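Long-range contact in glycosyl hydrolase family 26 (Bacteroides ovatus, PDB 4ZXO), which probably hydrolyses internal beta-1,4-mannosidic linkages of galactomannan as an endo-acting beta-mannanase of glycoside hydrolase family 26: residues A[39-50]-A[303-313]. Sequence-based numbering, arbitrary orientation.
Sequences IGWEGDKGRSDV and NAREKSTHYYA
In R305 the first torsion (chi1 83°) tucks CG between the backbone N and carbonyl carbon, and a bend at chi2 lays the guanidinium edge against the carboxylate of E42, whose extended chain has CG anti to its N (chi1 176°). R305 grips the carboxylate side-on: its NE donates almost straight to E42 OE1 at 2.9 Å, and its NH2 to E42 OE2 at 3.0 Å. Both donors approach from above the carboxylate plane, the two flat groups being turned 67° apart. NH1 salt-bridges E306, completing an E42–R305–E306 network, while NH2 also donates to D77 O and Y37 makes a cation-pi contact; together these should restrict rotation of the guanidinium. In this TIM-barrel enzyme the salt bridge ties the short hairpin of strands 37-38 and 41-42 to the loop that follows barrel strand 295-300. Deeper in, D49 at the start of helix 49-54 joins both segments: N303 ND2 donates to D49 OD2 at 2.9 Å, on the anti lone pair of that oxygen, while I39 N meets the same oxygen on its syn side. W41 NE1 donates to D49 OD1 at 2.8 Å, so both carboxylate oxygens are engaged. The N303 amide is fixed in turn by the backbone N atoms of Y312 and A313, which share its OD1. Next to it, I39 CD1 lies 3.7 Å from A304 O and 4.0 Å from Y311 CB, and V50 CG2 packs against A313 CB.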
loop_
_atom_site.group_PDB
_atom_site.type_symbol
_atom_site.label_atom_id
_atom_site.label_comp_id
_atom_site.label_asym_id
_atom_site.label_seq_id
_atom_site.Cartn_x
_atom_site.Cartn_y
_atom_site.Cartn_z
ATOM N N ILE A 39 -16.143 7.603 8.286
ATOM C CA ILE A 39 -17.434 7.245 8.873
ATOM C C ILE A 39 -18.349 8.488 8.898
ATOM O O ILE A 39 -18.020 9.505 9.496
ATOM C CB ILE A 39 -17.236 6.629 10.261
ATOM C CG1 ILE A 39 -16.381 5.360 10.134
ATOM C CG2 ILE A 39 -18.575 6.324 10.894
ATOM C CD1 ILE A 39 -16.880 4.375 9.043
ATOM N N GLY A 40 -19.483 8.409 8.192
ATOM C CA GLY A 40 -20.420 9.510 8.141
ATOM C C GLY A 40 -20.181 10.617 7.123
ATOM O O GLY A 40 -20.945 11.601 7.111
ATOM N N TRP A 41 -19.156 10.489 6.270
ATOM C CA TRP A 41 -18.920 11.547 5.291
ATOM C C TRP A 41 -18.181 11.069 4.051
ATOM O O TRP A 41 -17.532 10.008 4.042
ATOM C CB TRP A 41 -18.141 12.710 5.930
ATOM C CG TRP A 41 -16.749 12.289 6.270
ATOM C CD1 TRP A 41 -16.350 11.640 7.413
ATOM C CD2 TRP A 41 -15.572 12.467 5.465
ATOM N NE1 TRP A 41 -14.995 11.432 7.376
ATOM C CE2 TRP A 41 -14.497 11.907 6.182
ATOM C CE3 TRP A 41 -15.318 13.083 4.213
ATOM C CZ2 TRP A 41 -13.169 11.902 5.682
ATOM C CZ3 TRP A 41 -14.018 13.087 3.727
ATOM C CH2 TRP A 41 -12.951 12.479 4.456
ATOM N N GLU A 42 -18.289 11.858 2.979
ATOM C CA GLU A 42 -17.573 11.572 1.738
ATOM C C GLU A 42 -17.302 12.888 1.044
ATOM O O GLU A 42 -18.225 13.676 0.824
ATOM C CB GLU A 42 -18.381 10.661 0.813
ATOM C CG GLU A 42 -17.675 10.443 -0.513
ATOM C CD GLU A 42 -18.246 9.256 -1.275
ATOM O OE1 GLU A 42 -19.247 8.655 -0.820
ATOM O OE2 GLU A 42 -17.710 8.933 -2.352
ATOM N N GLY A 43 -16.047 13.145 0.701
ATOM C CA GLY A 43 -15.773 14.224 -0.225
ATOM C C GLY A 43 -15.557 15.582 0.411
ATOM O O GLY A 43 -15.210 16.502 -0.307
ATOM N N ASP A 44 -15.735 15.720 1.726
ATOM C CA ASP A 44 -15.511 17.016 2.389
ATOM C C ASP A 44 -14.045 17.466 2.211
ATOM O O ASP A 44 -13.116 16.707 2.475
ATOM C CB ASP A 44 -15.825 16.948 3.903
ATOM C CG ASP A 44 -17.235 16.419 4.215
ATOM O OD1 ASP A 44 -17.850 15.753 3.370
ATOM O OD2 ASP A 44 -17.716 16.635 5.341
ATOM N N LYS A 45 -13.858 18.719 1.812
ATOM C CA LYS A 45 -12.537 19.220 1.453
ATOM C C LYS A 45 -11.623 19.215 2.679
ATOM O O LYS A 45 -12.018 19.706 3.746
ATOM C CB LYS A 45 -12.671 20.638 0.865
ATOM C CG LYS A 45 -11.385 21.328 0.514
ATOM C CD LYS A 45 -10.739 20.714 -0.723
ATOM C CE LYS A 45 -9.805 21.727 -1.435
ATOM N NZ LYS A 45 -9.484 21.285 -2.867
ATOM N N GLY A 46 -10.453 18.591 2.545
ATOM C CA GLY A 46 -9.455 18.521 3.604
ATOM C C GLY A 46 -9.786 17.589 4.772
ATOM O O GLY A 46 -8.948 17.458 5.675
ATOM N N ARG A 47 -10.979 16.967 4.790
ATOM C CA ARG A 47 -11.407 16.147 5.941
ATOM C C ARG A 47 -10.680 14.803 5.942
ATOM O O ARG A 47 -10.188 14.372 4.888
ATOM C CB ARG A 47 -12.949 15.935 5.928
ATOM C CG ARG A 47 -13.520 15.290 7.177
ATOM C CD ARG A 47 -15.027 15.508 7.259
ATOM N NE ARG A 47 -15.601 14.807 8.386
ATOM C CZ ARG A 47 -16.889 14.821 8.693
ATOM N NH1 ARG A 47 -17.758 15.471 7.937
ATOM N NH2 ARG A 47 -17.298 14.149 9.741
ATOM N N SER A 48 -10.538 14.209 7.143
ATOM C CA SER A 48 -9.745 13.000 7.386
ATOM C C SER A 48 -10.169 12.434 8.723
ATOM O O SER A 48 -10.125 13.189 9.715
ATOM C CB SER A 48 -8.264 13.338 7.438
ATOM O OG SER A 48 -7.544 12.347 8.175
ATOM N N ASP A 49 -10.592 11.156 8.809
ATOM C CA ASP A 49 -10.951 10.653 10.147
ATOM C C ASP A 49 -9.709 10.646 11.052
ATOM O O ASP A 49 -9.814 10.888 12.280
ATOM C CB ASP A 49 -11.535 9.264 10.070
ATOM C CG ASP A 49 -12.991 9.269 9.689
ATOM O OD1 ASP A 49 -13.599 10.371 9.588
ATOM O OD2 ASP A 49 -13.537 8.157 9.576
ATOM N N VAL A 50 -8.542 10.375 10.482
ATOM C CA VAL A 50 -7.312 10.428 11.293
ATOM C C VAL A 50 -7.020 11.827 11.843
ATOM O O VAL A 50 -6.816 11.997 13.051
ATOM C CB VAL A 50 -6.101 9.898 10.468
ATOM C CG1 VAL A 50 -4.789 10.185 11.172
ATOM C CG2 VAL A 50 -6.294 8.391 10.283
ATOM N N ASN A 303 -11.910 3.573 6.152
ATOM C CA ASN A 303 -13.096 3.767 7.007
ATOM C C ASN A 303 -14.311 3.849 6.114
ATOM O O ASN A 303 -14.601 4.907 5.555
ATOM C CB ASN A 303 -12.931 5.034 7.863
ATOM C CG ASN A 303 -12.003 4.816 9.050
ATOM O OD1 ASN A 303 -11.238 3.840 9.073
ATOM N ND2 ASN A 303 -12.059 5.722 10.029
ATOM N N ALA A 304 -14.978 2.713 5.898
ATOM C CA ALA A 304 -15.971 2.600 4.818
ATOM C C ALA A 304 -17.258 3.359 5.090
ATOM O O ALA A 304 -18.089 2.936 5.907
ATOM C CB ALA A 304 -16.289 1.112 4.549
ATOM N N ARG A 305 -17.462 4.427 4.360
ATOM C CA ARG A 305 -18.614 5.281 4.572
ATOM C C ARG A 305 -19.876 4.524 4.296
ATOM O O ARG A 305 -20.872 4.807 4.888
ATOM C CB ARG A 305 -18.515 6.558 3.765
ATOM C CG ARG A 305 -18.952 6.525 2.317
ATOM C CD ARG A 305 -17.982 5.809 1.419
ATOM N NE ARG A 305 -17.985 6.244 0.039
ATOM C CZ ARG A 305 -17.497 5.507 -0.934
ATOM N NH1 ARG A 305 -17.017 4.323 -0.652
ATOM N NH2 ARG A 305 -17.449 5.937 -2.143
ATOM N N GLU A 306 -19.774 3.543 3.425
ATOM C CA GLU A 306 -20.938 2.804 2.949
ATOM C C GLU A 306 -21.218 1.555 3.791
ATOM O O GLU A 306 -22.229 0.860 3.565
ATOM C CB GLU A 306 -20.765 2.424 1.463
ATOM C CG GLU A 306 -19.960 1.146 1.200
ATOM C CD GLU A 306 -18.473 1.310 1.206
ATOM O OE1 GLU A 306 -17.949 2.384 1.566
ATOM O OE2 GLU A 306 -17.799 0.315 0.850
ATOM N N LYS A 307 -20.356 1.252 4.757
ATOM C CA LYS A 307 -20.553 0.091 5.639
ATOM C C LYS A 307 -19.907 0.456 6.980
ATOM O O LYS A 307 -18.739 0.150 7.212
ATOM C CB LYS A 307 -19.938 -1.169 5.024
ATOM C CG LYS A 307 -20.162 -2.493 5.781
ATOM C CD LYS A 307 -19.455 -3.630 4.998
ATOM C CE LYS A 307 -19.567 -5.006 5.644
ATOM N NZ LYS A 307 -18.761 -6.049 4.888
ATOM N N SER A 308 -20.687 1.092 7.860
ATOM C CA SER A 308 -20.112 1.851 8.957
ATOM C C SER A 308 -19.467 0.997 10.079
ATOM O O SER A 308 -18.867 1.548 11.015
ATOM C CB SER A 308 -21.186 2.778 9.529
ATOM O OG SER A 308 -22.203 2.034 10.133
ATOM N N THR A 309 -19.622 -0.330 10.011
ATOM C CA THR A 309 -18.913 -1.265 10.896
ATOM C C THR A 309 -17.500 -1.597 10.372
ATOM O O THR A 309 -16.644 -2.170 11.076
ATOM C CB THR A 309 -19.699 -2.594 11.021
ATOM O OG1 THR A 309 -19.888 -3.133 9.702
ATOM C CG2 THR A 309 -21.060 -2.348 11.628
ATOM N N HIS A 310 -17.247 -1.243 9.121
ATOM C CA HIS A 310 -16.025 -1.664 8.457
ATOM C C HIS A 310 -15.050 -0.506 8.475
ATOM O O HIS A 310 -15.017 0.296 7.508
ATOM C CB HIS A 310 -16.342 -2.107 7.003
ATOM C CG HIS A 310 -15.190 -2.733 6.275
ATOM N ND1 HIS A 310 -14.517 -3.838 6.746
ATOM C CD2 HIS A 310 -14.601 -2.416 5.090
ATOM C CE1 HIS A 310 -13.589 -4.205 5.879
ATOM N NE2 HIS A 310 -13.614 -3.356 4.861
ATOM N N TYR A 311 -14.250 -0.385 9.553
ATOM C CA TYR A 311 -13.294 0.734 9.612
ATOM C C TYR A 311 -12.098 0.311 10.422
ATOM O O TYR A 311 -12.205 -0.574 11.306
ATOM C CB TYR A 311 -13.946 1.988 10.212
ATOM C CG TYR A 311 -14.477 1.817 11.611
ATOM C CD1 TYR A 311 -13.642 1.969 12.711
ATOM C CD2 TYR A 311 -15.820 1.514 11.829
ATOM C CE1 TYR A 311 -14.101 1.814 13.993
ATOM C CE2 TYR A 311 -16.331 1.351 13.120
ATOM C CZ TYR A 311 -15.473 1.519 14.210
ATOM O OH TYR A 311 -15.986 1.381 15.506
ATOM N N TYR A 312 -10.959 0.910 10.126
ATOM C CA TYR A 312 -9.715 0.482 10.747
ATOM C C TYR A 312 -8.942 1.635 11.374
ATOM O O TYR A 312 -7.979 1.392 12.062
ATOM C CB TYR A 312 -8.829 -0.267 9.717
ATOM C CG TYR A 312 -9.497 -1.552 9.229
ATOM C CD1 TYR A 312 -9.232 -2.785 9.832
ATOM C CD2 TYR A 312 -10.434 -1.510 8.202
ATOM C CE1 TYR A 312 -9.868 -3.945 9.419
ATOM C CE2 TYR A 312 -11.083 -2.649 7.781
ATOM C CZ TYR A 312 -10.772 -3.882 8.361
ATOM O OH TYR A 312 -11.435 -5.003 7.908
ATOM N N ALA A 313 -9.322 2.880 11.091
ATOM C CA ALA A 313 -8.806 4.041 11.844
ATOM C C ALA A 313 -9.920 4.544 12.733
ATOM O O ALA A 313 -11.080 4.306 12.429
ATOM C CB ALA A 313 -8.321 5.149 10.874
HETATM O O HOH W 1 -20.839 6.219 6.994
#